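PDB 6E0O: cGAS/DncV-like nucleotidyltransferase in E. coli homolog from Elizabethkingia meningoseptica ATCC 13253 = NBRC 12535, which synthesizes cyclic dinucleotide second messengers from nucleoside triphosphates, with magnesium as probable cofactor, in a CBASS antiphage defence system. Local coordinates for residues A[5-13]-A[233-241]; A[145-154]-A[258-266]. All blocks are in the same frame, centred on the assembly; numbering follows the deposited sequence.

Contacts 1 and 2 both tie the N-terminal part of the chain to the helical C-terminal part. Contact 1 sets helix 5-11 against the start of helix 236-252. Contact 2 sets the hairpin turn of strands 135-147 and 152-160 against the loop between helices 236-252 and 275-289. The centres are 31 Å apart and the nearest atoms about 16 Å. Contact 2 comes within about 8 Å of the bound nucleic acid, contact 1 within about 19 Å, nearest atoms. Neither includes a residue assigned to ligand binding. The S12 side chain is about 10 Å from that of K197, a probable GTP-binding residue, and N261 about 10 Å from N52 and Q47, probable GTP- and ATP-binding residues.

Contact 1 (A[5-13]-A[233-241]); sequences EQQLINWSR and SGNYTQTLR
The carboxylate of E5 meets the N-terminal end of helix 236-252 with both oxygens. E5 OE2 accepts from Y236 N at 2.8 Å in a nearly straight bond. OE1 takes two donors of T237. The backbone N of T237 reaches E5 OE1 at 2.9 Å, while T237 OG1 meets E5 OE1 nearly end-on to its C-O bond at 2.6 Å. The two backbone donors come on the syn side, both somewhat tilted out of the carboxylate plane. The E5 chain leaves with CG anti to the backbone N and then bends about the CB-CG bond (chi2 79°), which brings the carboxylate across to these N-H groups. The helix end would probably stabilise its negative charge. Water 1 joins E5 OE2 to G234 O.

This is the first turn of an N-capped helix. N235 is the N-cap, and its OD1 accepts from Q238 N. Helix 5-11 crosses helix 236-241 at 70°, with the axes 9.6 Å apart.

The Y236 ring turns one face to I9. I9 CG1 sits over the centre of the Y236 ring, 3.5 Å from its centroid, in a CH-pi contact. E5 OE2 lies at the edge of the same ring, near its plane, and the carboxylate stands almost perpendicular to it (83°). Y236 OH lies at the edge of the R13 guanidinium, near its plane, and makes a weak hydrogen bond to R191 of helix 188-205. L8 reaches further along helix 236-252: its CD1 touches T237 OG1, and L8 CD2 meets L240 CD2 at 3.9 Å.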
ATOM      1  N   GLU A   5      25.838  -6.505   3.605  1.00 16.49           N
ATOM      2  CA  GLU A   5      25.432  -5.351   2.817  1.00 15.96           C
ATOM      3  C   GLU A   5      24.789  -5.793   1.508  1.00 15.20           C
ATOM      4  O   GLU A   5      23.731  -5.285   1.119  1.00 14.90           O
ATOM      5  CB  GLU A   5      26.656  -4.467   2.575  1.00 16.97           C
ATOM      6  CG  GLU A   5      26.417  -3.236   1.726  1.00 16.75           C
ATOM      7  CD  GLU A   5      25.770  -2.074   2.469  1.00 16.47           C
ATOM      8  OE1 GLU A   5      25.531  -2.170   3.694  1.00 16.71           O
ATOM      9  OE2 GLU A   5      25.517  -1.046   1.814  1.00 16.08           O
ATOM     10  N   GLN A   6      25.412  -6.751   0.816  1.00 16.47           N
ATOM     11  CA  GLN A   6      24.874  -7.198  -0.463  1.00 16.69           C
ATOM     12  C   GLN A   6      23.510  -7.866  -0.299  1.00 15.27           C
ATOM     13  O   GLN A   6      22.636  -7.711  -1.155  1.00 15.83           O
ATOM     14  CB  GLN A   6      25.848  -8.144  -1.157  1.00 17.91           C
ATOM     15  CG  GLN A   6      25.380  -8.527  -2.545  1.00 21.32           C
ATOM     16  CD  GLN A   6      25.287  -7.329  -3.462  1.00 24.02           C
ATOM     17  OE1 GLN A   6      26.253  -6.585  -3.622  1.00 26.98           O
ATOM     18  NE2 GLN A   6      24.115  -7.123  -4.054  1.00 24.85           N
ATOM     19  N   GLN A   7      23.316  -8.641   0.768  1.00 14.82           N
ATOM     20  CA  GLN A   7      22.009  -9.256   0.984  0.60 15.34           C
ATOM     21  C   GLN A   7      20.937  -8.193   1.188  1.00 15.29           C
ATOM     22  O   GLN A   7      19.818  -8.325   0.677  1.00 16.06           O
ATOM     23  CB  GLN A   7      22.073 -10.228   2.161  0.60 16.53           C
ATOM     24  CG  GLN A   7      22.841 -11.513   1.844  0.60 18.21           C
ATOM     25  CD  GLN A   7      22.993 -12.428   3.049  0.60 21.45           C
ATOM     26  OE1 GLN A   7      23.680 -12.094   4.013  0.60 20.24           O
ATOM     27  NE2 GLN A   7      22.357 -13.593   2.993  0.60 23.62           N
ATOM     28  N   LEU A   8      21.262  -7.123   1.921  1.00 14.99           N
ATOM     29  CA  LEU A   8      20.298  -6.040   2.098  1.00 14.71           C
ATOM     30  C   LEU A   8      19.989  -5.375   0.767  1.00 13.83           C
ATOM     31  O   LEU A   8      18.831  -5.046   0.483  1.00 14.61           O
ATOM     32  CB  LEU A   8      20.822  -5.003   3.090  1.00 15.07           C
ATOM     33  CG  LEU A   8      21.028  -5.469   4.530  1.00 16.29           C
ATOM     34  CD1 LEU A   8      21.479  -4.285   5.383  1.00 18.23           C
ATOM     35  CD2 LEU A   8      19.769  -6.095   5.091  1.00 15.88           C
ATOM     36  N   ILE A   9      21.014  -5.151  -0.060  1.00 14.00           N
ATOM     37  CA  ILE A   9      20.778  -4.586  -1.386  1.00 14.43           C
ATOM     38  C   ILE A   9      19.829  -5.480  -2.176  1.00 15.32           C
ATOM     39  O   ILE A   9      18.888  -5.001  -2.819  1.00 14.96           O
ATOM     40  CB  ILE A   9      22.109  -4.360  -2.125  1.00 14.73           C
ATOM     41  CG1 ILE A   9      22.919  -3.271  -1.408  1.00 15.96           C
ATOM     42  CG2 ILE A   9      21.849  -3.991  -3.580  1.00 16.83           C
ATOM     43  CD1 ILE A   9      24.348  -3.139  -1.899  1.00 17.59           C
ATOM     44  N   ASN A  10      20.059  -6.793  -2.143  1.00 15.81           N
ATOM     45  CA  ASN A  10      19.189  -7.698  -2.888  1.00 18.04           C
ATOM     46  C   ASN A  10      17.750  -7.600  -2.404  1.00 16.31           C
ATOM     47  O   ASN A  10      16.815  -7.548  -3.213  1.00 16.93           O
ATOM     48  CB  ASN A  10      19.692  -9.137  -2.768  1.00 19.38           C
ATOM     49  CG  ASN A  10      21.037  -9.345  -3.433  1.00 25.13           C
ATOM     50  OD1 ASN A  10      21.489  -8.514  -4.217  1.00 25.78           O
ATOM     51  ND2 ASN A  10      21.679 -10.469  -3.130  1.00 29.04           N
ATOM     52  N   TRP A  11      17.553  -7.559  -1.088  1.00 14.51           N
ATOM     53  CA  TRP A  11      16.208  -7.462  -0.543  1.00 15.10           C
ATOM     54  C   TRP A  11      15.552  -6.122  -0.831  1.00 15.26           C
ATOM     55  O   TRP A  11      14.327  -6.003  -0.709  1.00 17.06           O
ATOM     56  CB  TRP A  11      16.250  -7.599   0.970  1.00 14.92           C
ATOM     57  CG  TRP A  11      16.393  -8.978   1.481  1.00 15.03           C
ATOM     58  CD1 TRP A  11      16.256 -10.147   0.787  1.00 18.98           C
ATOM     59  CD2 TRP A  11      16.696  -9.338   2.820  1.00 16.41           C
ATOM     60  NE1 TRP A  11      16.449 -11.218   1.628  1.00 20.16           N
ATOM     61  CE2 TRP A  11      16.721 -10.742   2.885  1.00 18.78           C
ATOM     62  CE3 TRP A  11      16.928  -8.605   3.984  1.00 21.35           C
ATOM     63  CZ2 TRP A  11      16.995 -11.425   4.064  1.00 22.46           C
ATOM     64  CZ3 TRP A  11      17.195  -9.281   5.147  1.00 23.67           C
ATOM     65  CH2 TRP A  11      17.221 -10.676   5.184  1.00 22.83           C
ATOM     66  N   SER A  12      16.335  -5.104  -1.154  1.00 13.97           N
ATOM     67  CA  SER A  12      15.796  -3.778  -1.379  1.00 13.40           C
ATOM     68  C   SER A  12      15.221  -3.603  -2.774  1.00 14.04           C
ATOM     69  O   SER A  12      14.644  -2.551  -3.050  1.00 16.11           O
ATOM     70  CB  SER A  12      16.882  -2.728  -1.151  1.00 15.24           C
ATOM     71  OG  SER A  12      17.764  -2.690  -2.254  1.00 15.18           O
ATOM     72  N   ARG A  13      15.379  -4.588  -3.655  1.00 15.01           N
ATOM     73  CA  ARG A  13      14.944  -4.440  -5.036  1.00 16.40           C
ATOM     74  C   ARG A  13      13.464  -4.783  -5.196  1.00 15.37           C
ATOM     75  O   ARG A  13      12.959  -5.691  -4.536  1.00 18.01           O
ATOM     76  CB  ARG A  13      15.773  -5.358  -5.935  1.00 19.38           C
ATOM     77  CG  ARG A  13      17.265  -5.033  -5.940  1.00 23.10           C
ATOM     78  CD  ARG A  13      17.490  -3.713  -6.658  1.00 33.54           C
ATOM     79  NE  ARG A  13      18.887  -3.285  -6.729  1.00 42.05           N
ATOM     80  CZ  ARG A  13      19.439  -2.373  -5.931  1.00 42.70           C
ATOM     81  NH1 ARG A  13      18.729  -1.793  -4.963  1.00 40.95           N
ATOM     82  NH2 ARG A  13      20.712  -2.042  -6.103  1.00 40.58           N
ATOM     83  N   SER A 233      23.786   7.666   1.668  1.00 14.97           N
ATOM     84  CA  SER A 233      24.053   7.202   0.319  1.00 16.99           C
ATOM     85  C   SER A 233      25.058   6.061   0.338  1.00 20.39           C
ATOM     86  O   SER A 233      26.134   6.170   0.931  1.00 21.68           O
ATOM     87  CB  SER A 233      24.609   8.363  -0.503  1.00 19.10           C
ATOM     88  OG  SER A 233      24.915   7.947  -1.816  1.00 20.77           O
ATOM     89  N   GLY A 234      24.695   4.962  -0.314  1.00 24.16           N
ATOM     90  CA  GLY A 234      25.604   3.852  -0.479  1.00 26.99           C
ATOM     91  C   GLY A 234      25.871   3.018   0.748  1.00 25.63           C
ATOM     92  O   GLY A 234      26.752   2.153   0.702  1.00 31.33           O
ATOM     93  N   ASN A 235      25.155   3.237   1.849  1.00 19.53           N
ATOM     94  CA  ASN A 235      25.378   2.450   3.063  1.00 16.39           C
ATOM     95  C   ASN A 235      24.041   1.889   3.527  1.00 14.14           C
ATOM     96  O   ASN A 235      23.329   2.511   4.319  1.00 14.57           O
ATOM     97  CB  ASN A 235      26.067   3.247   4.163  1.00 17.41           C
ATOM     98  CG  ASN A 235      26.587   2.354   5.263  1.00 16.18           C
ATOM     99  OD1 ASN A 235      26.061   1.261   5.484  1.00 16.25           O
ATOM    100  ND2 ASN A 235      27.636   2.801   5.951  1.00 18.56           N
ATOM    101  N   TYR A 236      23.708   0.699   3.030  1.00 13.16           N
ATOM    102  CA  TYR A 236      22.413   0.111   3.342  1.00 12.29           C
ATOM    103  C   TYR A 236      22.372  -0.366   4.784  1.00 11.79           C
ATOM    104  O   TYR A 236      21.349  -0.214   5.460  1.00 12.65           O
ATOM    105  CB  TYR A 236      22.123  -1.053   2.394  1.00 13.70           C
ATOM    106  CG  TYR A 236      21.766  -0.634   0.992  1.00 13.24           C
ATOM    107  CD1 TYR A 236      22.697  -0.021   0.171  1.00 14.39           C
ATOM    108  CD2 TYR A 236      20.496  -0.862   0.484  1.00 13.39           C
ATOM    109  CE1 TYR A 236      22.371   0.357  -1.115  1.00 13.87           C
ATOM    110  CE2 TYR A 236      20.165  -0.497  -0.801  1.00 13.84           C
ATOM    111  CZ  TYR A 236      21.104   0.119  -1.590  1.00 13.92           C
ATOM    112  OH  TYR A 236      20.767   0.475  -2.866  1.00 17.00           O
ATOM    113  N   THR A 237      23.474  -0.956   5.262  1.00 12.87           N
ATOM    114  CA  THR A 237      23.500  -1.486   6.618  1.00 12.90           C
ATOM    115  C   THR A 237      23.305  -0.369   7.632  1.00 12.60           C
ATOM    116  O   THR A 237      22.509  -0.494   8.569  1.00 12.89           O
ATOM    117  CB  THR A 237      24.818  -2.229   6.868  1.00 14.20           C
ATOM    118  OG1 THR A 237      24.928  -3.353   5.983  1.00 15.82           O
ATOM    119  CG2 THR A 237      24.885  -2.726   8.299  1.00 17.51           C
ATOM    120  N   GLN A 238      24.030   0.739   7.466  1.00 12.32           N
ATOM    121  CA  GLN A 238      23.914   1.817   8.441  1.00 11.67           C
ATOM    122  C   GLN A 238      22.595   2.570   8.281  1.00 11.88           C
ATOM    123  O   GLN A 238      22.012   3.029   9.271  1.00 12.12           O
ATOM    124  CB  GLN A 238      25.105   2.767   8.358  1.00 13.73           C
ATOM    125  CG  GLN A 238      25.217   3.652   9.586  1.00 15.93           C
ATOM    126  CD  GLN A 238      25.604   2.876  10.861  1.00 15.25           C
ATOM    127  OE1 GLN A 238      25.924   1.679  10.828  1.00 20.20           O
ATOM    128  NE2 GLN A 238      25.561   3.560  11.987  1.00 20.50           N
ATOM    129  N   THR A 239      22.115   2.726   7.041  1.00 11.92           N
ATOM    130  CA  THR A 239      20.820   3.373   6.847  1.00 11.14           C
ATOM    131  C   THR A 239      19.718   2.578   7.530  1.00 11.41           C
ATOM    132  O   THR A 239      18.860   3.145   8.213  1.00 11.98           O
ATOM    133  CB  THR A 239      20.510   3.527   5.355  1.00 11.71           C
ATOM    134  OG1 THR A 239      21.425   4.451   4.767  1.00 12.48           O
ATOM    135  CG2 THR A 239      19.080   4.020   5.147  1.00 12.48           C
ATOM    136  N   LEU A 240      19.724   1.257   7.342  1.00 11.19           N
ATOM    137  CA  LEU A 240      18.694   0.416   7.945  1.00 11.30           C
ATOM    138  C   LEU A 240      18.780   0.472   9.461  1.00 11.57           C
ATOM    139  O   LEU A 240      17.756   0.540  10.145  1.00 11.83           O
ATOM    140  CB  LEU A 240      18.828  -1.016   7.433  1.00 12.06           C
ATOM    141  CG  LEU A 240      17.803  -2.041   7.929  1.00 12.62           C
ATOM    142  CD1 LEU A 240      16.382  -1.644   7.569  1.00 13.25           C
ATOM    143  CD2 LEU A 240      18.165  -3.409   7.355  1.00 14.12           C
ATOM    144  N   ARG A 241      20.001   0.481  10.003  1.00 11.99           N
ATOM    145  CA  ARG A 241      20.173   0.686  11.436  1.00 13.30           C
ATOM    146  C   ARG A 241      19.554   2.008  11.869  1.00 11.95           C
ATOM    147  O   ARG A 241      18.786   2.064  12.839  1.00 12.56           O
ATOM    148  CB  ARG A 241      21.659   0.662  11.791  1.00 13.61           C
ATOM    149  CG  ARG A 241      21.909   0.629  13.274  1.00 14.28           C
ATOM    150  CD  ARG A 241      23.386   0.807  13.582  1.00 21.56           C
ATOM    151  NE  ARG A 241      23.698   0.377  14.942  1.00 26.32           N
ATOM    152  CZ  ARG A 241      23.570   1.137  16.019  1.00 29.56           C
ATOM    153  NH1 ARG A 241      23.134   2.386  15.908  1.00 34.72           N
ATOM    154  NH2 ARG A 241      23.878   0.637  17.209  1.00 27.73           N
TER
HETATM  155  O   HOH W   1      26.751  -0.646  -0.542  1.00 25.94           O
HETATM  156  O   HOH W   2      27.969  -1.104   5.017  1.00 30.97           O

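Contact 2 (A[145-154]-A[258-266]); sequences RFSTLQSVEA and TEVNRLFWL
A beta-hairpin turn with a G1 bulge, where S151 and V152 both face S147, is held against the loop 258-266 by S147 and L263. S147 OG donates to L263 O at 2.7 Å, in the carbonyl plane and on a lone pair. A chi1 of 167° swings OG away from the backbone N of S147, where it also accepts from Q150 N in an ST motif. One hydroxyl therefore closes the hairpin turn and binds the facing loop. Water 3 gives L263 O a second donor and accepts from L149 N.

Q150 reaches the neighbouring carbonyl. Its extended side chain brings Q150 NE2 to R262 O at 3.0 Å, but from above the carbonyl plane, 79° out of it. The amide also lies on the L263 side chain, with Q150 CD 3.6 Å from L263 CD2. The other methyl of L263, CD1, meets A154 CB at 3.6 Å on the second strand.

The facing loop is shaped by a type I turn from E259 to R262 and an Asx turn, in which N261 OD1 accepts from L263 N. It belongs to the connection between helices 236-252 and 275-289, while the hairpin joins two strands of the nucleotidyltransferase sheet. F170 touches A154, N261 and L263, and its ring meets that of F264.

L149 packs against W265. L149 CD1 lies over one face of W265, 3.5 Å from the centroid of the five-membered ring, in a CH-pi contact. L149 CD2 turns to the backbone instead, 3.7 Å from F264 N. The F264 ring reaches the strand itself, F264 CZ lying 4.1 Å from S147 CA.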
ATOM      1  N   ARG A 145     -12.400  15.665   1.951  1.00 17.24           N
ATOM      2  CA  ARG A 145     -12.322  15.841   3.393  1.00 19.16           C
ATOM      3  C   ARG A 145     -11.336  16.946   3.724  1.00 18.78           C
ATOM      4  O   ARG A 145     -10.291  17.083   3.080  1.00 21.04           O
ATOM      5  CB  ARG A 145     -11.837  14.575   4.106  1.00 23.98           C
ATOM      6  CG  ARG A 145     -12.874  13.481   4.204  1.00 30.03           C
ATOM      7  CD  ARG A 145     -14.114  13.945   4.946  1.00 33.16           C
ATOM      8  NE  ARG A 145     -15.207  12.986   4.802  1.00 34.65           N
ATOM      9  CZ  ARG A 145     -15.249  11.804   5.410  1.00 38.88           C
ATOM     10  NH1 ARG A 145     -14.254  11.426   6.204  1.00 40.92           N
ATOM     11  NH2 ARG A 145     -16.284  10.997   5.222  1.00 36.98           N
ATOM     12  N   PHE A 146     -11.651  17.709   4.760  1.00 18.36           N
ATOM     13  CA  PHE A 146     -10.747  18.749   5.216  1.00 18.86           C
ATOM     14  C   PHE A 146      -9.616  18.144   6.033  1.00 18.41           C
ATOM     15  O   PHE A 146      -9.846  17.332   6.935  1.00 20.96           O
ATOM     16  CB  PHE A 146     -11.502  19.773   6.056  1.00 22.28           C
ATOM     17  CG  PHE A 146     -10.690  20.984   6.387  1.00 24.15           C
ATOM     18  CD1 PHE A 146     -10.497  21.976   5.443  1.00 26.25           C
ATOM     19  CD2 PHE A 146     -10.111  21.128   7.634  1.00 26.04           C
ATOM     20  CE1 PHE A 146      -9.747  23.097   5.739  1.00 27.91           C
ATOM     21  CE2 PHE A 146      -9.361  22.248   7.938  1.00 26.21           C
ATOM     22  CZ  PHE A 146      -9.176  23.232   6.988  1.00 27.67           C
ATOM     23  N   SER A 147      -8.391  18.536   5.700  1.00 17.02           N
ATOM     24  CA  SER A 147      -7.203  18.171   6.453  1.00 17.64           C
ATOM     25  C   SER A 147      -6.837  19.334   7.363  1.00 19.12           C
ATOM     26  O   SER A 147      -6.525  20.426   6.879  1.00 21.78           O
ATOM     27  CB  SER A 147      -6.044  17.906   5.496  1.00 16.79           C
ATOM     28  OG  SER A 147      -4.816  17.852   6.201  1.00 18.69           O
ATOM     29  N   THR A 148      -6.852  19.098   8.675  1.00 22.18           N
ATOM     30  CA  THR A 148      -6.356  20.123   9.588  1.00 25.19           C
ATOM     31  C   THR A 148      -4.838  20.227   9.528  1.00 23.12           C
ATOM     32  O   THR A 148      -4.282  21.312   9.736  1.00 26.10           O
ATOM     33  CB  THR A 148      -6.832  19.863  11.018  1.00 30.26           C
ATOM     34  OG1 THR A 148      -6.386  18.580  11.467  1.00 33.88           O
ATOM     35  CG2 THR A 148      -8.346  19.918  11.093  1.00 29.44           C
ATOM     36  N   LEU A 149      -4.150  19.121   9.224  1.00 22.16           N
ATOM     37  CA  LEU A 149      -2.694  19.166   9.141  1.00 22.55           C
ATOM     38  C   LEU A 149      -2.237  20.175   8.101  1.00 21.79           C
ATOM     39  O   LEU A 149      -1.292  20.938   8.334  1.00 25.90           O
ATOM     40  CB  LEU A 149      -2.147  17.784   8.801  1.00 24.22           C
ATOM     41  CG  LEU A 149      -1.708  16.897   9.963  1.00 28.70           C
ATOM     42  CD1 LEU A 149      -2.855  16.640  10.925  1.00 35.67           C
ATOM     43  CD2 LEU A 149      -1.133  15.586   9.438  1.00 26.88           C
ATOM     44  N   GLN A 150      -2.893  20.193   6.944  1.00 20.97           N
ATOM     45  CA  GLN A 150      -2.550  21.113   5.870  1.00 23.82           C
ATOM     46  C   GLN A 150      -3.545  22.254   5.711  1.00 24.44           C
ATOM     47  O   GLN A 150      -3.339  23.117   4.855  1.00 28.33           O
ATOM     48  CB  GLN A 150      -2.407  20.352   4.547  1.00 24.76           C
ATOM     49  CG  GLN A 150      -1.201  19.431   4.516  1.00 26.62           C
ATOM     50  CD  GLN A 150      -0.925  18.877   3.136  1.00 31.75           C
ATOM     51  OE1 GLN A 150      -1.260  19.498   2.124  1.00 34.83           O
ATOM     52  NE2 GLN A 150      -0.314  17.698   3.086  1.00 31.89           N
ATOM     53  N   SER A 151      -4.603  22.288   6.514  1.00 23.96           N
ATOM     54  CA  SER A 151      -5.620  23.334   6.431  1.00 25.21           C
ATOM     55  C   SER A 151      -6.145  23.490   5.005  1.00 26.24           C
ATOM     56  O   SER A 151      -6.252  24.597   4.470  1.00 29.46           O
ATOM     57  CB  SER A 151      -5.097  24.665   6.977  1.00 29.92           C
ATOM     58  OG  SER A 151      -4.731  24.555   8.341  1.00 35.07           O
ATOM     59  N   VAL A 152      -6.480  22.362   4.380  1.00 24.84           N
ATOM     60  CA  VAL A 152      -7.041  22.379   3.034  1.00 24.51           C
ATOM     61  C   VAL A 152      -8.001  21.210   2.880  1.00 21.20           C
ATOM     62  O   VAL A 152      -7.870  20.179   3.546  1.00 20.61           O
ATOM     63  CB  VAL A 152      -5.956  22.307   1.931  1.00 28.19           C
ATOM     64  CG1 VAL A 152      -4.994  23.475   2.035  1.00 34.73           C
ATOM     65  CG2 VAL A 152      -5.219  20.973   1.993  1.00 28.68           C
ATOM     66  N   GLU A 153      -8.964  21.371   1.974  1.00 21.12           N
ATOM     67  CA  GLU A 153      -9.756  20.235   1.527  1.00 21.33           C
ATOM     68  C   GLU A 153      -8.904  19.372   0.610  1.00 21.62           C
ATOM     69  O   GLU A 153      -8.207  19.880  -0.276  1.00 23.94           O
ATOM     70  CB  GLU A 153     -11.000  20.708   0.779  1.00 23.68           C
ATOM     71  CG  GLU A 153     -11.930  19.558   0.402  1.00 26.63           C
ATOM     72  CD  GLU A 153     -13.140  20.005  -0.389  1.00 32.35           C
ATOM     73  OE1 GLU A 153     -12.976  20.372  -1.571  1.00 37.05           O
ATOM     74  OE2 GLU A 153     -14.253  19.987   0.173  1.00 35.17           O
ATOM     75  N   ALA A 154      -8.964  18.066   0.828  1.00 18.33           N
ATOM     76  CA  ALA A 154      -8.221  17.104   0.040  1.00 17.90           C
ATOM     77  C   ALA A 154      -9.183  16.127  -0.610  1.00 16.24           C
ATOM     78  O   ALA A 154     -10.212  15.758  -0.032  1.00 17.97           O
ATOM     79  CB  ALA A 154      -7.259  16.312   0.922  1.00 19.74           C
ATOM     80  N   THR A 258       2.974  11.327  10.596  1.00 11.47           N
ATOM     81  CA  THR A 258       1.930  11.497   9.596  1.00 11.60           C
ATOM     82  C   THR A 258       1.830  10.251   8.718  1.00 11.28           C
ATOM     83  O   THR A 258       2.760   9.449   8.619  1.00 12.03           O
ATOM     84  CB  THR A 258       2.184  12.717   8.701  1.00 13.19           C
ATOM     85  OG1 THR A 258       3.273  12.449   7.813  1.00 13.92           O
ATOM     86  CG2 THR A 258       2.505  13.960   9.508  1.00 15.64           C
ATOM     87  N   GLU A 259       0.686  10.098   8.055  1.00 12.11           N
ATOM     88  CA  GLU A 259       0.619   9.207   6.909  1.00 11.50           C
ATOM     89  C   GLU A 259       1.513   9.771   5.814  1.00 11.22           C
ATOM     90  O   GLU A 259       1.897  10.938   5.846  1.00 12.05           O
ATOM     91  CB  GLU A 259      -0.831   9.056   6.441  1.00 12.42           C
ATOM     92  CG  GLU A 259      -1.691   8.352   7.498  1.00 13.19           C
ATOM     93  CD  GLU A 259      -3.109   8.042   7.073  1.00 17.45           C
ATOM     94  OE1 GLU A 259      -3.567   8.576   6.050  1.00 21.83           O
ATOM     95  OE2 GLU A 259      -3.778   7.253   7.772  1.00 18.98           O
ATOM     96  N   VAL A 260       1.869   8.922   4.848  1.00 11.37           N
ATOM     97  CA  VAL A 260       2.669   9.384   3.717  1.00 11.89           C
ATOM     98  C   VAL A 260       1.979  10.547   3.024  1.00 11.99           C
ATOM     99  O   VAL A 260       2.639  11.466   2.534  1.00 13.58           O
ATOM    100  CB  VAL A 260       2.959   8.233   2.734  1.00 12.10           C
ATOM    101  CG1 VAL A 260       3.763   8.753   1.558  1.00 11.91           C
ATOM    102  CG2 VAL A 260       3.698   7.095   3.420  1.00 11.94           C
ATOM    103  N   ASN A 261       0.641  10.534   2.982  1.00 12.63           N
ATOM    104  CA  ASN A 261      -0.108  11.601   2.325  1.00 12.82           C
ATOM    105  C   ASN A 261       0.047  12.952   3.014  1.00 13.21           C
ATOM    106  O   ASN A 261      -0.334  13.966   2.425  1.00 14.47           O
ATOM    107  CB  ASN A 261      -1.588  11.220   2.195  1.00 13.67           C
ATOM    108  CG  ASN A 261      -2.257  10.950   3.529  1.00 13.37           C
ATOM    109  OD1 ASN A 261      -2.096  11.697   4.486  1.00 13.78           O
ATOM    110  ND2 ASN A 261      -3.016   9.871   3.590  1.00 14.84           N
ATOM    111  N   ARG A 262       0.570  12.993   4.238  1.00 13.47           N
ATOM    112  CA  ARG A 262       0.803  14.221   4.999  1.00 14.63           C
ATOM    113  C   ARG A 262      -0.475  14.993   5.298  1.00 15.69           C
ATOM    114  O   ARG A 262      -0.411  16.163   5.709  1.00 18.67           O
ATOM    115  CB  ARG A 262       1.838  15.143   4.342  1.00 17.85           C
ATOM    116  CG  ARG A 262       3.258  14.674   4.533  1.00 22.38           C
ATOM    117  CD  ARG A 262       4.265  15.735   4.133  1.00 27.93           C
ATOM    118  NE  ARG A 262       5.508  15.590   4.884  1.00 35.07           N
ATOM    119  CZ  ARG A 262       6.694  16.026   4.472  1.00 39.60           C
ATOM    120  NH1 ARG A 262       6.813  16.637   3.301  1.00 41.69           N
ATOM    121  NH2 ARG A 262       7.764  15.841   5.231  1.00 41.83           N
ATOM    122  N   LEU A 263      -1.631  14.371   5.106  1.00 14.10           N
ATOM    123  CA  LEU A 263      -2.906  15.017   5.351  1.00 15.07           C
ATOM    124  C   LEU A 263      -3.517  14.616   6.678  1.00 14.61           C
ATOM    125  O   LEU A 263      -4.336  15.367   7.214  1.00 15.94           O
ATOM    126  CB  LEU A 263      -3.894  14.652   4.241  1.00 16.75           C
ATOM    127  CG  LEU A 263      -3.548  15.206   2.862  1.00 18.24           C
ATOM    128  CD1 LEU A 263      -4.340  14.478   1.800  1.00 20.34           C
ATOM    129  CD2 LEU A 263      -3.820  16.698   2.818  1.00 20.53           C
ATOM    130  N   PHE A 264      -3.146  13.450   7.204  1.00 14.72           N
ATOM    131  CA  PHE A 264      -3.731  12.895   8.411  1.00 15.10           C
ATOM    132  C   PHE A 264      -2.641  12.209   9.212  1.00 13.78           C
ATOM    133  O   PHE A 264      -1.589  11.844   8.683  1.00 13.71           O
ATOM    134  CB  PHE A 264      -4.889  11.970   8.054  1.00 17.17           C
ATOM    135  CG  PHE A 264      -5.997  12.695   7.365  1.00 18.59           C
ATOM    136  CD1 PHE A 264      -6.913  13.425   8.098  1.00 20.05           C
ATOM    137  CD2 PHE A 264      -6.087  12.705   5.987  1.00 20.18           C
ATOM    138  CE1 PHE A 264      -7.920  14.123   7.478  1.00 23.49           C
ATOM    139  CE2 PHE A 264      -7.097  13.406   5.356  1.00 22.76           C
ATOM    140  CZ  PHE A 264      -8.010  14.118   6.103  1.00 22.88           C
ATOM    141  N   TRP A 265      -2.901  12.080  10.507  1.00 14.56           N
ATOM    142  CA  TRP A 265      -1.948  11.484  11.420  1.00 13.72           C
ATOM    143  C   TRP A 265      -1.965   9.968  11.292  1.00 12.98           C
ATOM    144  O   TRP A 265      -3.024   9.353  11.145  1.00 14.23           O
ATOM    145  CB  TRP A 265      -2.310  11.835  12.861  1.00 15.27           C
ATOM    146  CG  TRP A 265      -2.215  13.273  13.236  1.00 19.73           C
ATOM    147  CD1 TRP A 265      -3.241  14.077  13.644  1.00 26.65           C
ATOM    148  CD2 TRP A 265      -1.033  14.082  13.268  1.00 19.75           C
ATOM    149  NE1 TRP A 265      -2.772  15.335  13.922  1.00 28.78           N
ATOM    150  CE2 TRP A 265      -1.420  15.366  13.703  1.00 24.63           C
ATOM    151  CE3 TRP A 265       0.313  13.848  12.978  1.00 18.05           C
ATOM    152  CZ2 TRP A 265      -0.511  16.414  13.841  1.00 26.65           C
ATOM    153  CZ3 TRP A 265       1.213  14.891  13.112  1.00 20.64           C
ATOM    154  CH2 TRP A 265       0.798  16.155  13.547  1.00 24.32           C
ATOM    155  N   LEU A 266      -0.787   9.361  11.409  1.00 12.41           N
ATOM    156  CA  LEU A 266      -0.703   7.905  11.380  1.00 11.69           C
ATOM    157  C   LEU A 266      -1.415   7.295  12.576  1.00 12.36           C
ATOM    158  O   LEU A 266      -2.135   6.298  12.437  1.00 13.56           O
ATOM    159  CB  LEU A 266       0.758   7.476  11.355  1.00 11.65           C
ATOM    160  CG  LEU A 266       0.999   5.976  11.241  1.00 12.22           C
ATOM    161  CD1 LEU A 266       0.358   5.386  10.008  1.00 12.41           C
ATOM    162  CD2 LEU A 266       2.505   5.685  11.259  1.00 12.53           C
TER
HETATM  163  O   HOH W   3      -5.791  16.533   9.330  1.00 21.93           O